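Local coordinates for cysteine desulfurase (Thermococcus onnurineus, PDB 5B89), which catalyses the pyridoxal-phosphate-dependent removal of sulfur from L-cysteine, leaving L-alanine, and probably passes the sulfur to a carrier, at the interface of chains A and B. Numbering follows the deposited sequence. Chains: chain A/B, Cysteine desulfurase.

Contact 1: the interface of chains A and B. Residues chain A 262-263, 266, 275, 277; chain B 139-140, 143.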
# COMPACT_ATOMS: atom_id res chain seq x y z
N ILE A 262 -7.75 5.83 -9.53
CA ILE A 262 -8.44 7.09 -9.31
C ILE A 262 -9.56 6.91 -8.30
O ILE A 262 -10.15 5.86 -8.04
CB ILE A 262 -8.95 7.65 -10.66
CG1 ILE A 262 -9.85 6.63 -11.31
CG2 ILE A 262 -7.78 8.03 -11.54
CD1 ILE A 262 -10.63 7.23 -12.52
N GLY A 263 -9.90 8.02 -7.66
CA GLY A 263 -10.95 7.97 -6.64
C GLY A 263 -10.83 9.04 -5.65
O GLY A 263 -10.44 10.18 -5.98
N THR A 266 -8.23 12.27 -5.50
CA THR A 266 -7.68 12.59 -6.82
C THR A 266 -8.46 13.59 -7.67
O THR A 266 -8.07 13.88 -8.73
CB THR A 266 -7.46 11.32 -7.66
OG1 THR A 266 -8.71 10.81 -8.15
CG2 THR A 266 -6.77 10.28 -6.82
N TYR A 275 -15.99 13.31 -14.16
CA TYR A 275 -15.05 13.81 -13.20
C TYR A 275 -13.96 14.65 -13.79
O TYR A 275 -13.67 14.56 -14.96
CB TYR A 275 -14.48 12.60 -12.39
CG TYR A 275 -13.61 11.65 -13.23
CD1 TYR A 275 -12.25 11.86 -13.38
CD2 TYR A 275 -14.18 10.57 -13.87
CE1 TYR A 275 -11.48 11.02 -14.18
CE2 TYR A 275 -13.40 9.69 -14.64
CZ TYR A 275 -12.07 9.92 -14.76
OH TYR A 275 -11.36 9.09 -15.52
N LEU A 277 -9.88 15.60 -12.52
CA LEU A 277 -8.79 15.26 -11.59
C LEU A 277 -8.11 16.54 -11.09
O LEU A 277 -8.14 17.62 -11.74
CB LEU A 277 -7.79 14.33 -12.25
CG LEU A 277 -8.40 12.97 -12.65
CD1 LEU A 277 -7.25 12.08 -13.12
CD2 LEU A 277 -9.19 12.33 -11.49
N LEU B 139 -15.69 6.70 -9.75
CA LEU B 139 -14.76 7.00 -10.80
C LEU B 139 -14.27 5.81 -11.57
O LEU B 139 -14.18 5.87 -12.79
CB LEU B 139 -13.59 7.85 -10.27
CG LEU B 139 -13.74 9.35 -10.35
CD1 LEU B 139 -14.95 9.82 -9.59
CD2 LEU B 139 -12.46 10.01 -9.87
N PRO B 140 -13.86 4.69 -10.91
CA PRO B 140 -13.43 3.59 -11.74
C PRO B 140 -14.50 3.11 -12.71
O PRO B 140 -14.13 2.65 -13.82
CB PRO B 140 -12.99 2.51 -10.71
CG PRO B 140 -12.67 3.32 -9.48
CD PRO B 140 -13.71 4.41 -9.48
N ARG B 143 -14.84 5.74 -15.64
CA ARG B 143 -13.72 5.59 -16.57
C ARG B 143 -13.98 4.41 -17.44
O ARG B 143 -13.84 4.51 -18.68
CB ARG B 143 -12.33 5.52 -15.86
CG ARG B 143 -11.15 5.35 -16.75
CD ARG B 143 -9.82 5.29 -15.90
NE ARG B 143 -9.81 4.21 -14.94
CZ ARG B 143 -8.88 4.02 -14.00
NH1 ARG B 143 -7.86 4.86 -13.94
NH2 ARG B 143 -9.00 2.95 -13.14
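A:Thr266 OG1, 4.2 Å from the B:Leu139 CD2 methyl, is a hydroxyl held twice by A:Gly263. It accepts from the backbone A:Gly263 N at 3.1 Å in a nearly straight bond (172° at the hydrogen), and donates to the carbonyl A:Gly263 O at 2.8 Å. The two bonds close the turn after A:Ile262 and probably help to hold that side chain in place. B:Leu139 packs against both A:Tyr275 and A:Ile262. Its branch carbon CG meets A:Tyr275 CG at 3.7 Å, while methyl CD2 lies 3.8 Å above the A:Tyr275 ring plane, displaced toward the rim. A:Ile262 crosses the leucine at about a right angle, placing CD1 3.8 Å from B:Leu139 CB. With A:Ile262 CG1 between the backbone N and the carbonyl carbon (chi1 57°), this branch also lies over one face of the B:Arg143 guanidinium, toward its rim, where CG1 is 3.7 Å from NH1. The aliphatic part of B:Arg143 packs on the tyrosine hydroxyl: A:Tyr275 OH lies 3.7 Å from B:Arg143 CB, and the ring stands nearly upright to the guanidinium plane (84°). In this patch 182 Å² of surface is hidden in all. In the fold, the chain A loop before strand 267 and the strand 274-277 pack against the start of chain B helix 139-148, which begins shortly after the cofactor-binding B:His134.

Contact 2: the interface of chains A and B. Residues chain A 135, 138-139, 378-379; chain B 267, 269-270.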
# COMPACT_ATOMS: atom_id res chain seq x y z
N HIS A 135 11.78 -9.58 -11.58
CA HIS A 135 10.48 -9.77 -12.23
C HIS A 135 9.55 -8.56 -12.24
O HIS A 135 8.79 -8.40 -13.13
CB HIS A 135 9.76 -10.98 -11.66
CG HIS A 135 10.54 -12.26 -11.79
ND1 HIS A 135 10.40 -13.31 -10.93
CD2 HIS A 135 11.48 -12.63 -12.69
CE1 HIS A 135 11.21 -14.28 -11.29
NE2 HIS A 135 11.89 -13.89 -12.35
N LEU A 138 10.24 -6.47 -15.22
CA LEU A 138 10.22 -7.22 -16.50
C LEU A 138 8.81 -7.52 -16.93
O LEU A 138 8.35 -7.15 -18.00
CB LEU A 138 10.98 -8.48 -16.31
CG LEU A 138 11.08 -9.39 -17.53
CD1 LEU A 138 11.60 -8.76 -18.78
CD2 LEU A 138 11.92 -10.61 -17.13
N LEU A 139 8.00 -8.13 -16.04
CA LEU A 139 6.63 -8.50 -16.38
C LEU A 139 5.75 -7.41 -16.86
O LEU A 139 5.00 -7.55 -17.81
CB LEU A 139 5.92 -9.25 -15.25
CG LEU A 139 6.10 -10.75 -15.22
CD1 LEU A 139 7.53 -11.18 -15.18
CD2 LEU A 139 5.31 -11.34 -14.08
N LEU A 378 14.78 -15.03 -12.33
CA LEU A 378 14.95 -16.26 -13.09
C LEU A 378 15.76 -16.11 -14.37
O LEU A 378 16.58 -17.04 -14.64
CB LEU A 378 13.57 -16.95 -13.39
CG LEU A 378 13.15 -17.76 -12.20
CD1 LEU A 378 11.65 -18.17 -12.26
CD2 LEU A 378 13.88 -19.08 -12.09
N PRO A 379 15.56 -15.03 -15.15
CA PRO A 379 16.43 -14.88 -16.36
C PRO A 379 17.91 -14.73 -16.05
O PRO A 379 18.73 -15.29 -16.81
CB PRO A 379 15.80 -13.75 -17.11
CG PRO A 379 14.32 -13.73 -16.64
CD PRO A 379 14.40 -14.07 -15.19
N ILE B 267 4.53 -15.13 -9.67
CA ILE B 267 4.90 -16.05 -10.80
C ILE B 267 5.16 -17.48 -10.39
O ILE B 267 5.50 -17.78 -9.28
CB ILE B 267 6.17 -15.48 -11.56
CG1 ILE B 267 7.43 -15.52 -10.71
CG2 ILE B 267 5.86 -14.07 -12.02
CD1 ILE B 267 8.25 -16.80 -10.72
N ASP B 269 6.89 -19.18 -13.26
CA ASP B 269 8.13 -19.18 -14.10
C ASP B 269 8.18 -17.94 -14.91
O ASP B 269 7.15 -17.31 -15.26
CB ASP B 269 8.14 -20.41 -15.01
CG ASP B 269 9.50 -20.75 -15.57
OD1 ASP B 269 10.54 -20.28 -15.05
OD2 ASP B 269 9.47 -21.59 -16.52
N VAL B 270 9.44 -17.54 -15.26
CA VAL B 270 9.73 -16.36 -16.03
C VAL B 270 10.98 -16.63 -16.92
O VAL B 270 11.95 -17.27 -16.44
CB VAL B 270 10.01 -15.09 -15.14
CG1 VAL B 270 10.35 -13.88 -16.02
CG2 VAL B 270 8.87 -14.82 -14.16
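B:Val270 has an extended, beta backbone (phi -146°, psi 139°) in the short strand 269-271, whereas A:His135, which it faces, opens the tight 3-10 turn 135-137. Chain A hides 65 Å² of the valine's surface, more than for any other residue of the patch. Its methyl CG2 sits over the centre of the A:His135 imidazole, 3.6 Å from the ring centroid, a CH-pi contact. CG1, anti to the backbone N (chi1 179°), touches both the ring, 3.7 Å from A:His135 CD2, and A:Leu138, which runs past in the opposite direction with its CD2 3.8 Å away. The ring is steadied from its own chain by A:Leu378 N, which donates to A:His135 NE2 at 3.1 Å from a position tilted out of the imidazole plane, and A:Leu378 CB and A:Pro379 CD border the ring edge. B:Ile267 approaches the histidine at about a right angle, with CG1 3.7 Å from ND1. Its other branch is tightly packed, CG2 lying 3.5 Å from A:Leu139 CD2. A:Leu378 CB also lies 3.5 Å from the backbone carbonyl B:Val270 O. In the fold, the chain B strands 269-271 and 274-277 form a hairpin reaching into chain A, between the segment following the cofactor-binding A:His134 and helix 378-384, which starts just after A:Cys376, modelled as the persulfide s-mercaptocysteine.

Contact 3: the interface of chains A and B. Residues chain A 65-66, 70, 72, 75; chain B 39, 41, 370-371.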
# COMPACT_ATOMS: atom_id res chain seq x y z
N ALA A 65 -4.98 10.58 12.59
CA ALA A 65 -6.00 11.21 11.83
C ALA A 65 -5.73 11.03 10.34
O ALA A 65 -4.68 10.68 9.96
CB ALA A 65 -6.04 12.68 12.16
N ASN A 66 -6.74 11.29 9.54
CA ASN A 66 -6.59 11.30 8.10
C ASN A 66 -6.05 12.69 7.71
O ASN A 66 -6.04 13.61 8.47
CB ASN A 66 -7.91 10.95 7.38
CG ASN A 66 -7.69 10.10 6.14
OD1 ASN A 66 -8.42 9.21 5.87
ND2 ASN A 66 -6.68 10.41 5.42
N GLY A 70 -7.96 18.45 7.01
CA GLY A 70 -9.23 18.54 7.70
C GLY A 70 -9.04 19.70 8.65
O GLY A 70 -7.94 19.99 9.02
N HIS A 72 -9.81 19.99 11.84
CA HIS A 72 -9.41 19.64 13.19
C HIS A 72 -7.95 19.48 13.39
O HIS A 72 -7.25 19.17 12.50
CB HIS A 72 -10.26 18.50 13.80
CG HIS A 72 -10.08 17.13 13.18
ND1 HIS A 72 -8.95 16.37 13.36
CD2 HIS A 72 -10.93 16.37 12.46
CE1 HIS A 72 -9.10 15.21 12.77
NE2 HIS A 72 -10.30 15.18 12.22
N SER A 75 -6.07 16.27 12.26
CA SER A 75 -5.84 16.20 10.80
C SER A 75 -4.83 17.23 10.33
O SER A 75 -4.01 17.04 9.45
CB SER A 75 -7.12 16.39 10.09
OG SER A 75 -6.93 16.28 8.67
N TYR B 39 -13.09 12.53 19.81
CA TYR B 39 -12.84 12.17 18.43
C TYR B 39 -14.11 11.62 17.74
O TYR B 39 -14.47 10.51 17.92
CB TYR B 39 -11.69 11.14 18.33
CG TYR B 39 -11.21 10.87 16.92
CD1 TYR B 39 -10.33 11.70 16.29
CD2 TYR B 39 -11.68 9.79 16.24
CE1 TYR B 39 -9.93 11.45 15.01
CE2 TYR B 39 -11.28 9.54 14.97
CZ TYR B 39 -10.40 10.37 14.37
OH TYR B 39 -10.01 10.11 13.11
N ASP B 41 -14.45 11.72 14.26
CA ASP B 41 -14.10 11.66 12.83
C ASP B 41 -13.71 10.26 12.42
O ASP B 41 -12.83 10.07 11.65
CB ASP B 41 -13.00 12.65 12.46
CG ASP B 41 -12.93 12.93 10.95
OD1 ASP B 41 -13.89 12.67 10.26
OD2 ASP B 41 -11.88 13.38 10.55
N VAL B 370 -14.39 16.87 14.26
CA VAL B 370 -15.33 16.49 13.23
C VAL B 370 -14.78 16.84 11.87
O VAL B 370 -13.84 17.59 11.72
CB VAL B 370 -16.72 17.17 13.43
CG1 VAL B 370 -17.43 16.73 14.67
CG2 VAL B 370 -16.67 18.68 13.32
N ARG B 371 -15.41 16.28 10.81
CA ARG B 371 -14.98 16.63 9.45
C ARG B 371 -16.06 17.46 8.77
O ARG B 371 -17.22 17.46 9.14
CB ARG B 371 -14.63 15.36 8.66
CG ARG B 371 -13.64 15.71 7.53
CD ARG B 371 -12.69 14.63 7.10
NE ARG B 371 -11.56 14.32 7.96
CZ ARG B 371 -10.27 14.60 7.74
NH1 ARG B 371 -9.86 15.32 6.71
NH2 ARG B 371 -9.40 14.12 8.58
O HOH W 1 -9.28 12.00 11.00
O HOH W 2 -11.73 18.48 10.29
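The A:His72 imidazole carries A:Ser75 CB on one face, 3.5 Å above the plane, and meets B:Asp41 OD2, the B:Val370 carbonyl and water 1 at its edge; water 1 also lies at the edge of the B:Arg371 guanidinium, as does B:Asp41 CG. In this class-V aminotransferase-type desulfurase, B:Asp41 lies close in sequence to the alanine-pocket residues B:Thr43 and B:Ala44. The carboxylate stands almost upright to the imidazole (85°). A:His72 NE2 donates to B:Asp41 OD2 at 2.9 Å, within the ring plane but on the anti side of the oxygen, 28° out of the carboxylate plane. The same OD2 offers its syn lone pair to B:Arg371 NE at 2.8 Å, a salt bridge within chain B. With A:His72 CG lodged between backbone N and carbonyl carbon (chi1 68°), the ring points across the interface. Replacing A:His72 by an alanine would probably leave B:Asp41 OD2 without its donor from chain A and open a gap above A:Ser75 CB. Water 1 ties A:Asn66 N to B:Tyr39 OH and B:Asp41 OD2. Water 2 joins A:His72 N (2.9 Å) to B:Val370 O (2.7 Å). A:Ser75 OG accepts from A:Gly70 N and donates to A:Asn66 O at 2.8 Å, tying the loop to helix 73-93.

Between C-alpha centres, contact 1 lies about 32 Å from contact 2 and 23 Å from contact 3; contacts 2 and 3 are about 44 Å apart. Contacts 1 and 2 use the same elements with the chains exchanged: the 262-277 region of one subunit meets residues 135-143 of the other, with B:Leu139 in contact 1 and A:Leu139 in contact 2. Contact 3 sets residues 65-75 of chain A against chain B strand 371-373, which leads toward B:Cys376 and B helix 378-384, whose chain A copy takes part in contact 2. Each subunit thus buttresses segments around its partner's active site, suggesting a functional two-fold dimer.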